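Local structure of xylulose kinase (Escherichia coli, 2ITM) at residues S10-I15 and W49-R54; L16-E19 and V23-A26; A102-L107 and K131-Q136; L107-A110 and Q114-V117. The protein catalyses the ATP-dependent phosphorylation of D-xylulose to D-xylulose 5-phosphate and works as a homodimer. All blocks are in the same frame, centred on the assembly; numbering follows the deposited sequence.

Interaction 1: S10-I15 and W49-R54; sequences SGVKVI and WQATDR
Val12 on strand 11-17 and Thr52 on helix 45-62 mark where the two backbones come nearest, with 6.3 Å between Val12 CA and Thr52 CA. The helix lies against one face of the mixed sheet of the N-terminal domain, a helix-on-sheet layer of the actin-like ATPase fold shared by FGGY kinases. From the strand, Val12 does nearly all the touching, and its two methyls divide the work. CG2 sits between the backbone N and the carbonyl carbon (chi1 -57° for CG1), which carries it onto the helix backbone, 3.6 Å from Ala51 O. The same methyl lies 3.9 Å from Ala51 CB, a plain apolar contact. Val14, two residues further along the strand, also points to the helix and packs further along it, against Ala55, Met56 and Leu59. Leu156 of helix 152-161 packs on Thr52. The Val12 side chain is about 7 Å from that of Asp6, a residue thought to matter for activity, and so belongs to the packing behind it. The Val12 and Thr52 side chains cross at about a right angle, Val12 CG1 standing 3.9 Å from Thr52 OG1, a hydroxyl hydrogen-bonded within its own helix to Trp48 O.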
loop_
_atom_site.group_PDB
_atom_site.type_symbol
_atom_site.label_atom_id
_atom_site.label_comp_id
_atom_site.label_asym_id
_atom_site.label_seq_id
_atom_site.Cartn_x
_atom_site.Cartn_y
_atom_site.Cartn_z
ATOM N N SER A 10 -4.059 29.118 11.175
ATOM C CA SER A 10 -4.817 28.384 12.169
ATOM C C SER A 10 -4.821 29.086 13.505
ATOM O O SER A 10 -5.448 28.617 14.434
ATOM C CB SER A 10 -4.255 26.986 12.337
ATOM O OG SER A 10 -2.967 27.033 12.859
ATOM N N GLY A 11 -4.128 30.204 13.566
ATOM C CA GLY A 11 -4.183 31.103 14.701
ATOM C C GLY A 11 -3.287 32.327 14.599
ATOM O O GLY A 11 -2.487 32.444 13.690
ATOM N N VAL A 12 -3.433 33.239 15.549
ATOM C CA VAL A 12 -2.448 34.288 15.762
ATOM C C VAL A 12 -1.557 34.090 16.971
ATOM O O VAL A 12 -1.985 33.637 18.018
ATOM C CB VAL A 12 -3.062 35.685 15.806
ATOM C CG1 VAL A 12 -3.824 35.977 14.563
ATOM C CG2 VAL A 12 -3.951 35.852 17.015
ATOM N N LYS A 13 -0.294 34.437 16.795
ATOM C CA LYS A 13 0.657 34.427 17.877
ATOM C C LYS A 13 1.258 35.808 18.055
ATOM O O LYS A 13 1.676 36.430 17.095
ATOM C CB LYS A 13 1.735 33.393 17.612
ATOM C CG LYS A 13 2.795 33.315 18.683
ATOM C CD LYS A 13 3.930 32.425 18.260
ATOM C CE LYS A 13 4.240 31.384 19.298
ATOM N NZ LYS A 13 5.460 30.628 18.970
ATOM N N VAL A 14 1.273 36.299 19.299
ATOM C CA VAL A 14 1.987 37.506 19.662
ATOM C C VAL A 14 3.062 37.237 20.695
ATOM O O VAL A 14 2.871 36.450 21.610
ATOM C CB VAL A 14 1.044 38.620 20.157
ATOM C CG1 VAL A 14 -0.120 38.807 19.209
ATOM C CG2 VAL A 14 0.548 38.337 21.554
ATOM N N ILE A 15 4.200 37.896 20.529
ATOM C CA ILE A 15 5.302 37.780 21.468
ATOM C C ILE A 15 5.830 39.113 21.965
ATOM O O ILE A 15 5.702 40.143 21.296
ATOM C CB ILE A 15 6.450 36.959 20.875
ATOM C CG1 ILE A 15 7.195 37.736 19.801
ATOM C CG2 ILE A 15 5.959 35.604 20.387
ATOM C CD1 ILE A 15 8.506 37.124 19.437
ATOM N N TRP A 49 -8.804 40.291 13.126
ATOM C CA TRP A 49 -8.649 41.396 14.033
ATOM C C TRP A 49 -9.047 40.985 15.433
ATOM O O TRP A 49 -8.299 41.193 16.369
ATOM C CB TRP A 49 -9.447 42.610 13.596
ATOM C CG TRP A 49 -9.539 43.621 14.678
ATOM C CD1 TRP A 49 -10.605 43.868 15.472
ATOM C CD2 TRP A 49 -8.509 44.500 15.115
ATOM N NE1 TRP A 49 -10.313 44.861 16.366
ATOM C CE2 TRP A 49 -9.025 45.264 16.167
ATOM C CE3 TRP A 49 -7.191 44.722 14.723
ATOM C CZ2 TRP A 49 -8.283 46.221 16.820
ATOM C CZ3 TRP A 49 -6.480 45.663 15.352
ATOM C CH2 TRP A 49 -7.021 46.409 16.386
ATOM N N GLN A 50 -10.230 40.405 15.566
ATOM C CA GLN A 50 -10.711 40.001 16.870
ATOM C C GLN A 50 -9.727 39.060 17.547
ATOM O O GLN A 50 -9.491 39.160 18.737
ATOM C CB GLN A 50 -12.107 39.376 16.787
ATOM C CG GLN A 50 -13.192 40.312 16.255
ATOM C CD GLN A 50 -13.339 41.580 17.066
ATOM O OE1 GLN A 50 -13.764 42.604 16.550
ATOM N NE2 GLN A 50 -12.988 41.513 18.333
ATOM N N ALA A 51 -9.145 38.158 16.778
ATOM C CA ALA A 51 -8.144 37.264 17.313
ATOM C C ALA A 51 -6.910 37.996 17.786
ATOM O O ALA A 51 -6.381 37.691 18.841
ATOM C CB ALA A 51 -7.779 36.201 16.325
ATOM N N THR A 52 -6.440 38.955 16.999
ATOM C CA THR A 52 -5.249 39.710 17.338
ATOM C C THR A 52 -5.482 40.589 18.563
ATOM O O THR A 52 -4.623 40.695 19.422
ATOM C CB THR A 52 -4.789 40.584 16.164
ATOM O OG1 THR A 52 -4.501 39.777 15.024
ATOM C CG2 THR A 52 -3.468 41.236 16.483
ATOM N N ASP A 53 -6.646 41.219 18.623
ATOM C CA ASP A 53 -7.036 42.015 19.777
ATOM C C ASP A 53 -7.023 41.217 21.077
ATOM O O ASP A 53 -6.340 41.558 22.012
ATOM C CB ASP A 53 -8.415 42.629 19.547
ATOM C CG ASP A 53 -8.758 43.713 20.553
ATOM O OD1 ASP A 53 -9.893 43.708 21.035
ATOM O OD2 ASP A 53 -7.971 44.608 20.900
ATOM N N ARG A 54 -7.790 40.146 21.101
ATOM C CA ARG A 54 -7.760 39.160 22.163
ATOM C C ARG A 54 -6.359 38.816 22.636
ATOM O O ARG A 54 -6.050 38.901 23.810
ATOM C CB ARG A 54 -8.455 37.899 21.678
ATOM C CG ARG A 54 -8.887 36.958 22.756
ATOM C CD ARG A 54 -9.992 36.011 22.322
ATOM N NE ARG A 54 -9.979 34.742 23.050
ATOM C CZ ARG A 54 -10.886 33.788 22.900
ATOM N NH1 ARG A 54 -11.883 33.952 22.046
ATOM N NH2 ARG A 54 -10.801 32.668 23.600
#

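Interaction 2: L16-E19 and V23-A26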
loop_
_atom_site.group_PDB
_atom_site.type_symbol
_atom_site.label_atom_id
_atom_site.label_comp_id
_atom_site.label_asym_id
_atom_site.label_seq_id
_atom_site.Cartn_x
_atom_site.Cartn_y
_atom_site.Cartn_z
ATOM N N LEU A 16 6.445 39.074 23.134
ATOM C CA LEU A 16 7.074 40.230 23.735
ATOM C C LEU A 16 8.557 39.983 23.881
ATOM O O LEU A 16 8.937 39.105 24.652
ATOM C CB LEU A 16 6.448 40.475 25.084
ATOM C CG LEU A 16 6.357 41.873 25.673
ATOM C CD1 LEU A 16 6.752 41.874 27.106
ATOM C CD2 LEU A 16 7.074 42.932 24.907
ATOM N N LEU A 17 9.373 40.758 23.180
ATOM C CA LEU A 17 10.817 40.643 23.281
ATOM C C LEU A 17 11.352 41.710 24.202
ATOM O O LEU A 17 10.913 42.845 24.162
ATOM C CB LEU A 17 11.474 40.827 21.915
ATOM C CG LEU A 17 11.634 39.718 20.885
ATOM C CD1 LEU A 17 12.741 40.077 19.947
ATOM C CD2 LEU A 17 11.899 38.382 21.533
ATOM N N ASN A 18 12.338 41.343 25.008
ATOM C CA ASN A 18 13.078 42.307 25.801
ATOM C C ASN A 18 14.154 43.064 25.033
ATOM O O ASN A 18 14.378 42.824 23.863
ATOM C CB ASN A 18 13.661 41.643 27.050
ATOM C CG ASN A 18 14.694 40.582 26.727
ATOM O OD1 ASN A 18 14.912 39.676 27.504
ATOM N ND2 ASN A 18 15.328 40.700 25.587
ATOM N N GLU A 19 14.818 43.987 25.712
ATOM C CA GLU A 19 15.921 44.710 25.113
ATOM C C GLU A 19 16.964 43.770 24.536
ATOM O O GLU A 19 17.502 44.019 23.469
ATOM C CB GLU A 19 16.550 45.675 26.109
ATOM C CG GLU A 19 15.574 46.239 27.124
ATOM C CD GLU A 19 14.998 45.180 28.037
ATOM O OE1 GLU A 19 13.768 45.016 28.053
ATOM O OE2 GLU A 19 15.777 44.507 28.741
ATOM N N VAL A 23 12.449 36.361 24.274
ATOM C CA VAL A 23 11.034 36.262 24.421
ATOM C C VAL A 23 10.736 36.304 25.913
ATOM O O VAL A 23 11.213 35.526 26.664
ATOM C CB VAL A 23 10.542 34.984 23.815
ATOM C CG1 VAL A 23 9.075 34.850 23.932
ATOM C CG2 VAL A 23 11.025 34.876 22.433
ATOM N N VAL A 24 9.927 37.254 26.304
ATOM C CA VAL A 24 9.559 37.509 27.657
ATOM C C VAL A 24 8.149 37.036 27.936
ATOM O O VAL A 24 7.804 36.737 29.054
ATOM C CB VAL A 24 9.713 39.006 27.895
ATOM C CG1 VAL A 24 8.873 39.483 28.958
ATOM C CG2 VAL A 24 11.120 39.341 28.180
ATOM N N ALA A 25 7.345 36.969 26.889
ATOM C CA ALA A 25 5.973 36.529 26.969
ATOM C C ALA A 25 5.407 36.222 25.596
ATOM O O ALA A 25 5.799 36.810 24.629
ATOM C CB ALA A 25 5.104 37.537 27.688
ATOM N N ALA A 26 4.474 35.291 25.547
ATOM C CA ALA A 26 3.805 34.879 24.329
ATOM C C ALA A 26 2.337 34.656 24.560
ATOM O O ALA A 26 1.909 34.411 25.659
ATOM C CB ALA A 26 4.399 33.664 23.787
#
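Leu16 O takes both Val24 N and Ala25 N, and this double approach to one carbonyl makes a classic beta bulge in the hairpin of strands 11-17 and 23-30. The Val24 bond is short and straight, 2.7 Å from Val24 N to Leu16 O with an N-H...O angle of 168°, and the donor lies nearly on the line of the C=O bond. Leu16 N donates to Ala25 O at 2.8 Å and mainly holds the Leu16-Ala25 pair; the return bond, Ala25 N to Leu16 O, is weak at 3.5 Å. The bulge shifts the register by one, so that Leu17 faces Val23 in a non-hydrogen-bonded pair. The tightly packed side carries Leu16 and Ala25: their CB atoms meet at 4.1 Å, Leu59 and Gln62 of helix 45-62 touch Ala25, and Ile3 and Val68 pack on Leu16. On the other face Leu17 CD2 reaches Val23 CG2 at 3.7 Å, and Leu17 is buried against Ala429 and Arg430 of helix 424-436. Solvent lies on the Val23-Val24 side. Leu16 CG, anti to the backbone N (chi1 -150°), lays its side chain alongside Val24, CD1 3.7 Å from Val24 CG1, while Val24 CG2 lies 3.6 Å from Asn18 CB. Backbone bonds at Leu16 O and Leu16 N thus set the shifted register, with apolar contacts filling in beside them.

Interaction 3: A102-L107 and K131-Q136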
loop_
_atom_site.group_PDB
_atom_site.type_symbol
_atom_site.label_atom_id
_atom_site.label_comp_id
_atom_site.label_asym_id
_atom_site.label_seq_id
_atom_site.Cartn_x
_atom_site.Cartn_y
_atom_site.Cartn_z
ATOM N N ALA A 102 -7.325 27.650 -10.755
ATOM C CA ALA A 102 -6.381 27.034 -11.678
ATOM C C ALA A 102 -6.499 27.538 -13.108
ATOM O O ALA A 102 -5.501 27.826 -13.747
ATOM C CB ALA A 102 -6.499 25.553 -11.632
ATOM N N GLN A 103 -7.721 27.647 -13.599
ATOM C CA GLN A 103 -7.963 28.082 -14.965
ATOM C C GLN A 103 -7.373 29.461 -15.207
ATOM O O GLN A 103 -6.734 29.718 -16.215
ATOM C CB GLN A 103 -9.458 28.116 -15.241
ATOM C CG GLN A 103 -9.814 28.053 -16.701
ATOM C CD GLN A 103 -10.241 29.375 -17.257
ATOM O OE1 GLN A 103 -10.469 30.313 -16.517
ATOM N NE2 GLN A 103 -10.352 29.458 -18.567
ATOM N N GLU A 104 -7.601 30.337 -14.243
ATOM C CA GLU A 104 -7.121 31.698 -14.284
ATOM C C GLU A 104 -5.610 31.756 -14.265
ATOM O O GLU A 104 -5.020 32.662 -14.833
ATOM C CB GLU A 104 -7.685 32.482 -13.106
ATOM C CG GLU A 104 -9.110 32.949 -13.305
ATOM C CD GLU A 104 -10.130 31.850 -13.117
ATOM O OE1 GLU A 104 -9.813 30.840 -12.483
ATOM O OE2 GLU A 104 -11.252 32.004 -13.601
ATOM N N CYS A 105 -4.987 30.785 -13.632
ATOM C CA CYS A 105 -3.555 30.730 -13.590
ATOM C C CYS A 105 -3.008 30.566 -15.012
ATOM O O CYS A 105 -2.090 31.200 -15.393
ATOM C CB CYS A 105 -3.096 29.577 -12.744
ATOM S SG CYS A 105 -2.953 29.857 -11.027
ATOM N N THR A 106 -3.641 29.696 -15.781
ATOM C CA THR A 106 -3.247 29.422 -17.153
ATOM C C THR A 106 -3.523 30.609 -18.018
ATOM O O THR A 106 -2.730 30.998 -18.807
ATOM C CB THR A 106 -3.995 28.225 -17.708
ATOM O OG1 THR A 106 -3.847 27.107 -16.854
ATOM C CG2 THR A 106 -3.384 27.771 -18.938
ATOM N N LEU A 107 -4.689 31.189 -17.839
ATOM C CA LEU A 107 -5.059 32.354 -18.608
ATOM C C LEU A 107 -4.059 33.483 -18.448
ATOM O O LEU A 107 -3.667 34.102 -19.370
ATOM C CB LEU A 107 -6.415 32.831 -18.189
ATOM C CG LEU A 107 -7.414 33.098 -19.272
ATOM C CD1 LEU A 107 -8.507 33.912 -18.705
ATOM C CD2 LEU A 107 -6.761 33.757 -20.446
ATOM N N LYS A 131 -6.439 34.904 -8.304
ATOM C CA LYS A 131 -7.599 35.015 -7.450
ATOM C C LYS A 131 -8.477 36.167 -7.896
ATOM O O LYS A 131 -9.690 36.075 -7.895
ATOM C CB LYS A 131 -7.221 35.199 -6.000
ATOM C CG LYS A 131 -6.758 33.938 -5.311
ATOM C CD LYS A 131 -6.243 34.217 -3.917
ATOM C CE LYS A 131 -5.341 33.112 -3.443
ATOM N NZ LYS A 131 -4.670 33.443 -2.171
ATOM N N LEU A 132 -7.842 37.254 -8.292
ATOM C CA LEU A 132 -8.570 38.429 -8.717
ATOM C C LEU A 132 -9.206 38.346 -10.090
ATOM O O LEU A 132 -10.284 38.881 -10.300
ATOM C CB LEU A 132 -7.743 39.686 -8.548
ATOM C CG LEU A 132 -8.078 40.196 -7.141
ATOM C CD1 LEU A 132 -6.941 40.008 -6.208
ATOM C CD2 LEU A 132 -8.671 41.568 -7.099
ATOM N N LEU A 133 -8.533 37.675 -11.015
ATOM C CA LEU A 133 -9.154 37.281 -12.266
ATOM C C LEU A 133 -10.399 36.435 -12.054
ATOM O O LEU A 133 -11.403 36.648 -12.700
ATOM C CB LEU A 133 -8.159 36.552 -13.158
ATOM C CG LEU A 133 -7.686 37.279 -14.413
ATOM C CD1 LEU A 133 -6.639 38.297 -14.066
ATOM C CD2 LEU A 133 -7.156 36.309 -15.430
ATOM N N TRP A 134 -10.329 35.477 -11.141
ATOM C CA TRP A 134 -11.484 34.655 -10.812
ATOM C C TRP A 134 -12.663 35.480 -10.318
ATOM O O TRP A 134 -13.777 35.317 -10.789
ATOM C CB TRP A 134 -11.129 33.582 -9.784
ATOM C CG TRP A 134 -12.223 32.608 -9.498
ATOM C CD1 TRP A 134 -12.368 31.382 -10.038
ATOM C CD2 TRP A 134 -13.323 32.779 -8.604
ATOM N NE1 TRP A 134 -13.489 30.764 -9.542
ATOM C CE2 TRP A 134 -14.092 31.607 -8.653
ATOM C CE3 TRP A 134 -13.738 33.803 -7.759
ATOM C CZ2 TRP A 134 -15.240 31.436 -7.896
ATOM C CZ3 TRP A 134 -14.869 33.628 -7.010
ATOM C CH2 TRP A 134 -15.611 32.458 -7.085
ATOM N N VAL A 135 -12.414 36.384 -9.387
ATOM C CA VAL A 135 -13.454 37.283 -8.927
ATOM C C VAL A 135 -14.027 38.132 -10.061
ATOM O O VAL A 135 -15.233 38.237 -10.211
ATOM C CB VAL A 135 -12.979 38.171 -7.766
ATOM C CG1 VAL A 135 -13.974 39.298 -7.502
ATOM C CG2 VAL A 135 -12.758 37.341 -6.515
ATOM N N GLN A 136 -13.161 38.707 -10.874
ATOM C CA GLN A 136 -13.622 39.419 -12.045
ATOM C C GLN A 136 -14.568 38.581 -12.894
ATOM O O GLN A 136 -15.569 39.076 -13.379
ATOM C CB GLN A 136 -12.466 39.927 -12.892
ATOM C CG GLN A 136 -12.947 40.824 -14.013
ATOM C CD GLN A 136 -11.847 41.278 -14.926
ATOM O OE1 GLN A 136 -11.963 42.314 -15.560
ATOM N NE2 GLN A 136 -10.775 40.488 -15.008
#
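Glu104 OE2 is bound by Arg137 NE in a salt bridge, one residue past 131-136, while OE1 comes to the edge of the Trp134 indole. Two torsions bring the acid there: CG is anti to the carbonyl carbon, and the chain then bends at chi2 (77°), turning the carboxylate toward the Trp134 edge. At the bend Glu104 CG lies 3.5 Å from Trp134 N and 3.7 Å from Leu133 CB, so its methylene packs on the helix backbone and Leu133. OE1 stands near the ring plane, 3.6 Å from Trp134 CD1, with the carboxylate plane steeply inclined to the ring, at 73°. Trp134 also stacks with His138 and makes a cation-pi contact with Arg100. With only an alanine here in place of Glu104, Arg137 would probably lose its acidic mate and a gap would open beside the indole edge. One turn along, Leu107 CD1 touches Leu133 CD2 more loosely, at 4.3 Å. Lys131 points away from helix 102-111, its NZ hydrogen-bonded to the carbonyls of His78, Ile94 and Gly126, so this helix also faces the chain on its far side from the contact. The axes of the two short segments pass 8.5 Å apart, with their N-to-C directions 108° from each other: a steep crossing of two helices within the N-terminal domain of an FGGY kinase.

Interaction 4: L107-A110 and Q114-V117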
loop_
_atom_site.group_PDB
_atom_site.type_symbol
_atom_site.label_atom_id
_atom_site.label_comp_id
_atom_site.label_asym_id
_atom_site.label_seq_id
_atom_site.Cartn_x
_atom_site.Cartn_y
_atom_site.Cartn_z
ATOM N N LEU A 107 -4.689 31.189 -17.839
ATOM C CA LEU A 107 -5.059 32.354 -18.608
ATOM C C LEU A 107 -4.059 33.483 -18.448
ATOM O O LEU A 107 -3.667 34.102 -19.370
ATOM C CB LEU A 107 -6.415 32.831 -18.189
ATOM C CG LEU A 107 -7.414 33.098 -19.272
ATOM C CD1 LEU A 107 -8.507 33.912 -18.705
ATOM C CD2 LEU A 107 -6.761 33.757 -20.446
ATOM N N LEU A 108 -3.675 33.725 -17.225
ATOM C CA LEU A 108 -2.755 34.771 -16.924
ATOM C C LEU A 108 -1.415 34.581 -17.563
ATOM O O LEU A 108 -0.848 35.481 -18.031
ATOM C CB LEU A 108 -2.632 34.942 -15.434
ATOM C CG LEU A 108 -2.778 36.320 -14.852
ATOM C CD1 LEU A 108 -1.937 36.521 -13.638
ATOM C CD2 LEU A 108 -2.528 37.374 -15.849
ATOM N N GLU A 109 -0.927 33.376 -17.572
ATOM C CA GLU A 109 0.359 33.074 -18.160
ATOM C C GLU A 109 0.332 33.163 -19.665
ATOM O O GLU A 109 1.321 33.450 -20.282
ATOM C CB GLU A 109 0.908 31.752 -17.668
ATOM C CG GLU A 109 1.654 31.891 -16.371
ATOM C CD GLU A 109 2.219 30.605 -15.799
ATOM O OE1 GLU A 109 2.974 30.683 -14.858
ATOM O OE2 GLU A 109 1.892 29.521 -16.271
ATOM N N ALA A 110 -0.832 32.942 -20.242
ATOM C CA ALA A 110 -1.011 33.070 -21.657
ATOM C C ALA A 110 -1.050 34.547 -21.993
ATOM O O ALA A 110 -0.451 34.989 -22.933
ATOM C CB ALA A 110 -2.252 32.418 -22.074
ATOM N N GLN A 114 5.611 36.998 -20.589
ATOM C CA GLN A 114 6.772 37.214 -19.782
ATOM C C GLN A 114 6.514 37.172 -18.286
ATOM O O GLN A 114 7.335 37.560 -17.503
ATOM C CB GLN A 114 7.406 38.500 -20.179
ATOM C CG GLN A 114 8.330 38.310 -21.327
ATOM C CD GLN A 114 9.256 39.454 -21.459
ATOM O OE1 GLN A 114 8.836 40.585 -21.471
ATOM N NE2 GLN A 114 10.523 39.168 -21.531
ATOM N N SER A 115 5.364 36.678 -17.907
ATOM C CA SER A 115 5.061 36.622 -16.515
ATOM C C SER A 115 6.048 35.916 -15.642
ATOM O O SER A 115 6.327 36.386 -14.598
ATOM C CB SER A 115 3.660 36.168 -16.276
ATOM O OG SER A 115 3.632 34.819 -15.966
ATOM N N ARG A 116 6.581 34.785 -16.057
ATOM C CA ARG A 116 7.557 34.073 -15.252
ATOM C C ARG A 116 8.855 34.864 -15.156
ATOM O O ARG A 116 9.583 34.723 -14.231
ATOM C CB ARG A 116 7.783 32.627 -15.736
ATOM C CG ARG A 116 6.507 31.747 -15.933
ATOM C CD ARG A 116 6.732 30.238 -16.180
ATOM N NE ARG A 116 5.481 29.521 -16.383
ATOM C CZ ARG A 116 5.345 28.296 -16.887
ATOM N NH1 ARG A 116 6.392 27.589 -17.263
ATOM N NH2 ARG A 116 4.150 27.765 -17.021
ATOM N N VAL A 117 9.116 35.711 -16.128
ATOM C CA VAL A 117 10.317 36.534 -16.121
ATOM C C VAL A 117 10.191 37.694 -15.137
ATOM O O VAL A 117 11.124 38.032 -14.465
ATOM C CB VAL A 117 10.631 37.129 -17.502
ATOM C CG1 VAL A 117 11.369 38.370 -17.355
ATOM C CG2 VAL A 117 11.441 36.219 -18.302
#
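Arg116 grips the Glu109 carboxylate side-on, with NE and NH2 each meeting a different oxygen in a two-pronged salt bridge. The shorter, straighter prong runs 3.0 Å from Arg116 NH2 to Glu109 OE2, with 172° at the hydrogen; the other spans 3.2 Å from Arg116 NE to Glu109 OE1. Both oxygens lie close to the guanidinium plane, whereas the nitrogens meet them from above the carboxylate plane, the two flat groups being turned 57° against each other. Glu109 OE1 has a further donor, Met123 N, so two bonds hold that oxygen and should help keep the carboxylate from rotating. The arginine arrives by an extended chain from CG to NE, crossing the extended glutamate at about a right angle. A leucine in place of Arg116 would probably leave the Glu109 charge without its counter-ion, OE2 losing the donor described here and the carboxylate freer to turn. Outward from the charges, Leu122 packs on both Glu109 and Arg116, and Pro270 also touches the arginine. Nearer the backbone, Glu109 CG sits 3.6 Å from Ser115 OG, a buried hydroxyl with no partner in the model. Met188 of helix 186-190 packs against Leu108 and Ser115. The salt bridge thus spans a short connection between consecutive helices, 102-111 and 115-119, in the N-terminal domain.

In the fold
All four contacts belong to the N-terminal FGGY domain, in two groups. Interactions 1 and 2 share strand 11-17, with centres 16 Å apart; interaction 2 lies within the chain loop that interaction 1 closes, and they touch where Ile15 and Val14 meet Ala25 and Ala26. Together they join the outermost strand 23-30, its neighbour 11-17 and helix 45-62, which packs on the sheet. Interactions 3 and 4 come later in sequence, share helix 102-111 and Leu107, and lie 12 Å apart between centres. The groups do not touch: their centres are 30 to 44 Å apart. One pair belongs to the sheet and helix layer of the actin-like fold, the other to a helical part of the same domain.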